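Local coordinates for probable thiosulfate sulfurtransferase (Thermus thermophilus, PDB 2EG4), which probably transfers sulfur from thiosulfate to an acceptor such as cyanide, as a zinc-binding tandem protein of the rhodanese family, at residues E69-F81 with H192-L204. Numbering follows the deposited sequence.
With ZN (zinc ion), chain C; SO4 (sulfate ion), chain D.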
ATOM      1  N   GLU A  69      -3.765  -6.040  13.094  1.00 13.70           N
ATOM      2  CA  GLU A  69      -5.078  -6.305  13.658  1.00 14.52           C
ATOM      3  C   GLU A  69      -6.107  -5.705  12.702  1.00 16.09           C
ATOM      4  O   GLU A  69      -6.457  -4.519  12.789  1.00 16.56           O
ATOM      5  CB  GLU A  69      -5.159  -5.681  15.047  1.00 14.05           C
ATOM      6  CG  GLU A  69      -6.461  -6.012  15.802  1.00 14.85           C
ATOM      7  CD  GLU A  69      -6.747  -7.499  15.768  1.00 17.26           C
ATOM      8  OE1 GLU A  69      -5.836  -8.285  16.107  1.00 15.75           O
ATOM      9  OE2 GLU A  69      -7.877  -7.891  15.389  1.00 19.73           O
ATOM     10  N   GLY A  70      -6.565  -6.542  11.785  1.00 17.13           N
ATOM     11  CA  GLY A  70      -7.521  -6.095  10.786  1.00 18.34           C
ATOM     12  C   GLY A  70      -6.813  -5.607   9.536  1.00 19.58           C
ATOM     13  O   GLY A  70      -5.576  -5.503   9.491  1.00 16.06           O
ATOM     14  N   LEU A  71      -7.601  -5.289   8.513  1.00 19.06           N
ATOM     15  CA  LEU A  71      -7.054  -4.821   7.242  1.00 19.22           C
ATOM     16  C   LEU A  71      -6.798  -3.323   7.324  1.00 21.32           C
ATOM     17  O   LEU A  71      -7.560  -2.518   6.790  1.00 23.80           O
ATOM     18  CB  LEU A  71      -8.049  -5.122   6.120  1.00 20.41           C
ATOM     19  CG  LEU A  71      -7.552  -4.903   4.688  1.00 18.56           C
ATOM     20  CD1 LEU A  71      -6.496  -5.915   4.281  1.00 19.91           C
ATOM     21  CD2 LEU A  71      -8.777  -5.021   3.756  1.00 22.13           C
ATOM     22  N   THR A  72      -5.690  -2.965   7.959  1.00 17.88           N
ATOM     23  CA  THR A  72      -5.331  -1.574   8.181  1.00 17.19           C
ATOM     24  C   THR A  72      -4.607  -0.916   7.010  1.00 15.79           C
ATOM     25  O   THR A  72      -4.023  -1.593   6.152  1.00 16.68           O
ATOM     26  CB  THR A  72      -4.443  -1.465   9.412  1.00 16.90           C
ATOM     27  OG1 THR A  72      -3.190  -2.082   9.108  1.00 13.82           O
ATOM     28  CG2 THR A  72      -5.068  -2.199  10.600  1.00 19.83           C
ATOM     29  N   SER A  73      -4.649   0.415   6.971  1.00 16.33           N
ATOM     30  CA  SER A  73      -3.980   1.114   5.893  1.00 19.85           C
ATOM     31  C   SER A  73      -2.466   0.969   6.104  1.00 17.59           C
ATOM     32  O   SER A  73      -1.728   0.890   5.131  1.00 18.91           O
ATOM     33  CB  SER A  73      -4.397   2.595   5.847  1.00 22.95           C
ATOM     34  OG  SER A  73      -3.919   3.297   6.968  1.00 31.83           O
ATOM     35  N   ARG A  74      -2.013   0.894   7.355  1.00 16.62           N
ATOM     36  CA  ARG A  74      -0.567   0.726   7.570  1.00 17.64           C
ATOM     37  C   ARG A  74      -0.126  -0.663   7.084  1.00 18.59           C
ATOM     38  O   ARG A  74       0.935  -0.799   6.496  1.00 15.63           O
ATOM     39  CB  ARG A  74      -0.165   0.964   9.037  1.00 20.03           C
ATOM     40  CG  ARG A  74      -0.668  -0.061  10.003  1.00 20.36           C
ATOM     41  CD  ARG A  74      -0.526   0.413  11.459  1.00 20.60           C
ATOM     42  NE  ARG A  74      -1.261  -0.509  12.309  1.00 18.48           N
ATOM     43  CZ  ARG A  74      -1.926  -0.189  13.412  1.00 26.01           C
ATOM     44  NH1 ARG A  74      -1.978   1.072  13.838  1.00 30.24           N
ATOM     45  NH2 ARG A  74      -2.526  -1.149  14.107  1.00 28.08           N
ATOM     46  N   LEU A  75      -0.955  -1.687   7.289  1.00 14.95           N
ATOM     47  CA  LEU A  75      -0.618  -3.018   6.798  1.00 13.73           C
ATOM     48  C   LEU A  75      -0.547  -3.046   5.268  1.00 13.34           C
ATOM     49  O   LEU A  75       0.410  -3.534   4.700  1.00 12.77           O
ATOM     50  CB  LEU A  75      -1.669  -4.035   7.278  1.00 15.71           C
ATOM     51  CG  LEU A  75      -1.630  -5.419   6.618  1.00 14.27           C
ATOM     52  CD1 LEU A  75      -0.334  -6.144   7.006  1.00 14.80           C
ATOM     53  CD2 LEU A  75      -2.846  -6.235   7.068  1.00 17.62           C
ATOM     54  N   CYS A  76      -1.550  -2.491   4.601  1.00 14.90           N
ATOM     55  CA  CYS A  76      -1.555  -2.533   3.147  1.00 13.66           C
ATOM     56  C   CYS A  76      -0.515  -1.632   2.487  1.00 13.25           C
ATOM     57  O   CYS A  76       0.064  -2.013   1.480  1.00 15.47           O
ATOM     58  CB  CYS A  76      -2.957  -2.227   2.651  1.00 13.46           C
ATOM     59  SG  CYS A  76      -4.158  -3.487   3.153  1.00 18.03           S
ATOM     60  N   ARG A  77      -0.227  -0.472   3.057  1.00 13.48           N
ATOM     61  CA  ARG A  77       0.792   0.357   2.402  1.00 13.78           C
ATOM     62  C   ARG A  77       2.150  -0.315   2.578  1.00 14.16           C
ATOM     63  O   ARG A  77       2.957  -0.326   1.665  1.00 16.15           O
ATOM     64  CB  ARG A  77       0.839   1.772   2.969  1.00 13.55           C
ATOM     65  CG  ARG A  77       1.571   2.737   2.005  1.00 14.65           C
ATOM     66  CD  ARG A  77       1.801   4.111   2.657  1.00 16.58           C
ATOM     67  NE  ARG A  77       2.241   5.133   1.695  1.00 12.85           N
ATOM     68  CZ  ARG A  77       3.384   5.811   1.772  1.00 18.72           C
ATOM     69  NH1 ARG A  77       4.247   5.584   2.770  1.00 19.07           N
ATOM     70  NH2 ARG A  77       3.648   6.756   0.877  1.00 18.64           N
ATOM     71  N   THR A  78       2.369  -0.929   3.739  1.00 14.99           N
ATOM     72  CA  THR A  78       3.629  -1.611   3.961  1.00 14.71           C
ATOM     73  C   THR A  78       3.714  -2.824   3.025  1.00 15.16           C
ATOM     74  O   THR A  78       4.747  -3.034   2.395  1.00 14.50           O
ATOM     75  CB  THR A  78       3.785  -2.018   5.450  1.00 11.34           C
ATOM     76  OG1 THR A  78       3.668  -0.837   6.273  1.00 13.99           O
ATOM     77  CG2 THR A  78       5.179  -2.622   5.695  1.00 16.03           C
ATOM     78  N   ALA A  79       2.638  -3.614   2.919  1.00 13.12           N
ATOM     79  CA  ALA A  79       2.650  -4.767   2.021  1.00 14.74           C
ATOM     80  C   ALA A  79       2.844  -4.319   0.579  1.00 16.53           C
ATOM     81  O   ALA A  79       3.491  -5.007  -0.216  1.00 15.35           O
ATOM     82  CB  ALA A  79       1.345  -5.569   2.151  1.00 16.09           C
ATOM     83  N   PHE A  80       2.272  -3.169   0.257  1.00 15.36           N
ATOM     84  CA  PHE A  80       2.395  -2.627  -1.085  1.00 16.70           C
ATOM     85  C   PHE A  80       3.863  -2.353  -1.411  1.00 13.90           C
ATOM     86  O   PHE A  80       4.335  -2.707  -2.489  1.00 16.69           O
ATOM     87  CB  PHE A  80       1.590  -1.348  -1.247  1.00 16.57           C
ATOM     88  CG  PHE A  80       1.643  -0.803  -2.650  1.00 16.63           C
ATOM     89  CD1 PHE A  80       0.986  -1.466  -3.690  1.00 18.99           C
ATOM     90  CD2 PHE A  80       2.431   0.305  -2.946  1.00 18.55           C
ATOM     91  CE1 PHE A  80       1.123  -1.034  -5.007  1.00 18.03           C
ATOM     92  CE2 PHE A  80       2.572   0.746  -4.270  1.00 18.52           C
ATOM     93  CZ  PHE A  80       1.920   0.075  -5.293  1.00 19.24           C
ATOM     94  N   PHE A  81       4.585  -1.741  -0.491  1.00 15.72           N
ATOM     95  CA  PHE A  81       6.006  -1.489  -0.747  1.00 17.23           C
ATOM     96  C   PHE A  81       6.787  -2.797  -0.905  1.00 17.49           C
ATOM     97  O   PHE A  81       7.629  -2.922  -1.794  1.00 15.23           O
ATOM     98  CB  PHE A  81       6.633  -0.693   0.407  1.00 18.15           C
ATOM     99  CG  PHE A  81       6.429   0.786   0.312  1.00 17.28           C
ATOM    100  CD1 PHE A  81       7.101   1.529  -0.659  1.00 21.24           C
ATOM    101  CD2 PHE A  81       5.611   1.444   1.206  1.00 16.95           C
ATOM    102  CE1 PHE A  81       6.953   2.921  -0.720  1.00 20.52           C
ATOM    103  CE2 PHE A  81       5.451   2.841   1.167  1.00 18.11           C
ATOM    104  CZ  PHE A  81       6.132   3.583   0.192  1.00 17.94           C
ATOM    105  N   HIS A 192      -4.291  10.199  -0.407  1.00 19.78           N
ATOM    106  CA  HIS A 192      -3.339  11.250  -0.042  1.00 21.61           C
ATOM    107  C   HIS A 192      -1.897  10.820  -0.274  1.00 21.32           C
ATOM    108  O   HIS A 192      -1.136  11.516  -0.938  1.00 19.74           O
ATOM    109  CB  HIS A 192      -3.502  11.671   1.417  1.00 23.61           C
ATOM    110  CG  HIS A 192      -2.526  12.726   1.840  1.00 23.56           C
ATOM    111  ND1 HIS A 192      -1.653  12.548   2.894  1.00 23.59           N
ATOM    112  CD2 HIS A 192      -2.247  13.945   1.321  1.00 23.91           C
ATOM    113  CE1 HIS A 192      -0.878  13.611   3.004  1.00 25.10           C
ATOM    114  NE2 HIS A 192      -1.216  14.472   2.062  1.00 26.53           N
ATOM    115  N   SER A 193      -1.507   9.667   0.268  1.00 17.96           N
ATOM    116  CA  SER A 193      -0.149   9.224   0.049  1.00 20.54           C
ATOM    117  C   SER A 193      -0.098   7.738  -0.241  1.00 18.28           C
ATOM    118  O   SER A 193       0.885   7.068   0.066  1.00 19.38           O
ATOM    119  CB  SER A 193       0.770   9.578   1.231  1.00 19.61           C
ATOM    120  OG  SER A 193       0.366   8.935   2.441  1.00 22.13           O
ATOM    121  N   GLY A 194      -1.187   7.235  -0.821  1.00 16.43           N
ATOM    122  CA  GLY A 194      -1.259   5.837  -1.243  1.00 17.44           C
ATOM    123  C   GLY A 194      -1.547   4.749  -0.226  1.00 20.23           C
ATOM    124  O   GLY A 194      -1.402   3.581  -0.545  1.00 18.09           O
ATOM    125  N   ALA A 195      -1.955   5.123   0.985  1.00 20.01           N
ATOM    126  CA  ALA A 195      -2.227   4.145   2.047  1.00 19.72           C
ATOM    127  C   ALA A 195      -3.600   3.480   1.898  1.00 16.63           C
ATOM    128  O   ALA A 195      -3.696   2.258   1.762  1.00 18.41           O
ATOM    129  CB  ALA A 195      -2.090   4.834   3.446  1.00 15.49           C
ATOM    130  N   ARG A 196      -4.668   4.266   1.928  1.00 17.15           N
ATOM    131  CA  ARG A 196      -5.984   3.686   1.759  1.00 16.30           C
ATOM    132  C   ARG A 196      -6.131   3.069   0.383  1.00 17.73           C
ATOM    133  O   ARG A 196      -6.876   2.096   0.202  1.00 18.68           O
ATOM    134  CB  ARG A 196      -7.061   4.731   1.981  1.00 20.91           C
ATOM    135  CG  ARG A 196      -7.284   5.100   3.443  1.00 19.65           C
ATOM    136  CD  ARG A 196      -8.221   6.301   3.545  1.00 22.98           C
ATOM    137  NE  ARG A 196      -7.509   7.538   3.228  1.00 24.11           N
ATOM    138  CZ  ARG A 196      -8.063   8.749   3.213  1.00 24.93           C
ATOM    139  NH1 ARG A 196      -9.360   8.898   3.478  1.00 26.19           N
ATOM    140  NH2 ARG A 196      -7.308   9.822   2.991  1.00 25.34           N
ATOM    141  N   SER A 197      -5.437   3.637  -0.605  1.00 18.36           N
ATOM    142  CA  SER A 197      -5.535   3.083  -1.944  1.00 18.01           C
ATOM    143  C   SER A 197      -4.804   1.766  -2.025  1.00 17.24           C
ATOM    144  O   SER A 197      -5.129   0.933  -2.862  1.00 18.11           O
ATOM    145  CB  SER A 197      -5.049   4.101  -3.001  1.00 18.21           C
ATOM    146  OG  SER A 197      -3.810   4.692  -2.641  1.00 20.14           O
ATOM    147  N   ALA A 198      -3.813   1.560  -1.154  1.00 18.44           N
ATOM    148  CA  ALA A 198      -3.105   0.286  -1.125  1.00 18.55           C
ATOM    149  C   ALA A 198      -4.108  -0.776  -0.642  1.00 17.66           C
ATOM    150  O   ALA A 198      -4.057  -1.943  -1.051  1.00 20.33           O
ATOM    151  CB  ALA A 198      -1.934   0.358  -0.156  1.00 15.44           C
ATOM    152  N   VAL A 199      -5.027  -0.362   0.218  1.00 17.40           N
ATOM    153  CA  VAL A 199      -6.041  -1.286   0.724  1.00 18.57           C
ATOM    154  C   VAL A 199      -6.961  -1.666  -0.436  1.00 21.01           C
ATOM    155  O   VAL A 199      -7.252  -2.836  -0.658  1.00 22.20           O
ATOM    156  CB  VAL A 199      -6.897  -0.648   1.854  1.00 16.12           C
ATOM    157  CG1 VAL A 199      -8.000  -1.652   2.283  1.00 18.95           C
ATOM    158  CG2 VAL A 199      -6.041  -0.335   3.070  1.00 15.40           C
ATOM    159  N   ALA A 200      -7.405  -0.664  -1.184  1.00 22.15           N
ATOM    160  CA  ALA A 200      -8.295  -0.914  -2.327  1.00 19.24           C
ATOM    161  C   ALA A 200      -7.571  -1.730  -3.387  1.00 21.39           C
ATOM    162  O   ALA A 200      -8.177  -2.572  -4.072  1.00 21.92           O
ATOM    163  CB  ALA A 200      -8.769   0.398  -2.892  1.00 17.92           C
ATOM    164  N   PHE A 201      -6.263  -1.493  -3.505  1.00 17.93           N
ATOM    165  CA  PHE A 201      -5.412  -2.197  -4.453  1.00 19.82           C
ATOM    166  C   PHE A 201      -5.491  -3.694  -4.168  1.00 23.14           C
ATOM    167  O   PHE A 201      -5.825  -4.477  -5.051  1.00 23.74           O
ATOM    168  CB  PHE A 201      -3.958  -1.690  -4.327  1.00 16.70           C
ATOM    169  CG  PHE A 201      -2.932  -2.524  -5.065  1.00 22.94           C
ATOM    170  CD1 PHE A 201      -2.631  -2.276  -6.400  1.00 19.70           C
ATOM    171  CD2 PHE A 201      -2.239  -3.529  -4.403  1.00 19.35           C
ATOM    172  CE1 PHE A 201      -1.652  -3.007  -7.067  1.00 19.90           C
ATOM    173  CE2 PHE A 201      -1.250  -4.281  -5.067  1.00 23.44           C
ATOM    174  CZ  PHE A 201      -0.959  -4.013  -6.404  1.00 24.53           C
ATOM    175  N   PHE A 202      -5.200  -4.096  -2.931  1.00 21.64           N
ATOM    176  CA  PHE A 202      -5.254  -5.516  -2.584  1.00 22.51           C
ATOM    177  C   PHE A 202      -6.639  -6.149  -2.661  1.00 22.09           C
ATOM    178  O   PHE A 202      -6.764  -7.310  -3.074  1.00 23.27           O
ATOM    179  CB  PHE A 202      -4.644  -5.744  -1.198  1.00 19.47           C
ATOM    180  CG  PHE A 202      -3.162  -5.644  -1.194  1.00 17.55           C
ATOM    181  CD1 PHE A 202      -2.396  -6.585  -1.882  1.00 22.33           C
ATOM    182  CD2 PHE A 202      -2.522  -4.585  -0.554  1.00 23.36           C
ATOM    183  CE1 PHE A 202      -1.017  -6.474  -1.940  1.00 23.56           C
ATOM    184  CE2 PHE A 202      -1.145  -4.462  -0.605  1.00 17.94           C
ATOM    185  CZ  PHE A 202      -0.384  -5.408  -1.299  1.00 24.18           C
ATOM    186  N   VAL A 203      -7.668  -5.403  -2.280  1.00 20.86           N
ATOM    187  CA  VAL A 203      -9.026  -5.923  -2.336  1.00 21.98           C
ATOM    188  C   VAL A 203      -9.409  -6.163  -3.788  1.00 23.65           C
ATOM    189  O   VAL A 203      -9.872  -7.254  -4.150  1.00 25.98           O
ATOM    190  CB  VAL A 203     -10.048  -4.933  -1.735  1.00 20.75           C
ATOM    191  CG1 VAL A 203     -11.490  -5.427  -2.011  1.00 20.65           C
ATOM    192  CG2 VAL A 203      -9.817  -4.801  -0.237  1.00 23.21           C
ATOM    193  N   LEU A 204      -9.204  -5.146  -4.624  1.00 23.29           N
ATOM    194  CA  LEU A 204      -9.557  -5.265  -6.032  1.00 22.88           C
ATOM    195  C   LEU A 204      -8.796  -6.402  -6.704  1.00 25.70           C
ATOM    196  O   LEU A 204      -9.374  -7.163  -7.484  1.00 26.09           O
ATOM    197  CB  LEU A 204      -9.295  -3.946  -6.768  1.00 21.56           C
ATOM    198  CG  LEU A 204     -10.273  -2.809  -6.466  1.00 22.77           C
ATOM    199  CD1 LEU A 204      -9.846  -1.537  -7.172  1.00 27.14           C
ATOM    200  CD2 LEU A 204     -11.677  -3.210  -6.929  1.00 24.80           C
TER
HETATM  201 ZN    ZN C 301      -0.218  16.304   1.844  1.00 24.10          ZN
HETATM  202  S   SO4 D 501      -4.005   8.153   2.811  0.69 23.25           S
HETATM  203  O1  SO4 D 501      -3.742   8.900   4.085  0.69 26.90           O
HETATM  204  O2  SO4 D 501      -4.932   8.963   1.956  0.69 23.18           O
HETATM  205  O3  SO4 D 501      -2.711   7.923   2.086  0.69 17.53           O
HETATM  206  O4  SO4 D 501      -4.643   6.832   3.127  0.69 23.51           O
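The two rhodanese-like domains meet where helices 73-81 and 195-204 cross at 74°, their axes 7.5 Å apart. At the crossing, Cys-76 CB lies 3.6 Å from Val-199 CG2. The small Ala-198 methyl fits against the Cys-76 carbonyl and lets the backbones approach closely. Phe-202 slides in beside them, turning its CE2 edge to Cys-76 O and meeting the Ala-79 methyl. Further along, Phe-80 points its CD1-CE1 edge at the face of Phe-201 in a T-shaped stack, centroids 5.0 Å apart and planes at 83°. Leu-71 CD2 closes the other end against Val-199 CG1 and Val-203 CG2.

Arg-77, extended with CG anti to the backbone N (chi1 -162°), runs past Ala-195 and grips Ser-193 O side-on: NE and NH2 each donate over 2.9 Å, both bonds bent. NH1 to Leu-31 O and NH2 to Pro-34 O hold the guanidinium within the first domain, so its grip on Ser-193 joins the two. Backbone N-H groups of His-192, Ser-193, Ala-195 and Arg-196 hold a sulfate, probably from the crystallisation liquor; Arg-196 adds NE and NH2. His-192 NE2 binds zinc with Cys-151, Cys-152 and His-219. This anion-holding turn into a helix, just after Cys-191, is consistent with a rhodanese active-site loop.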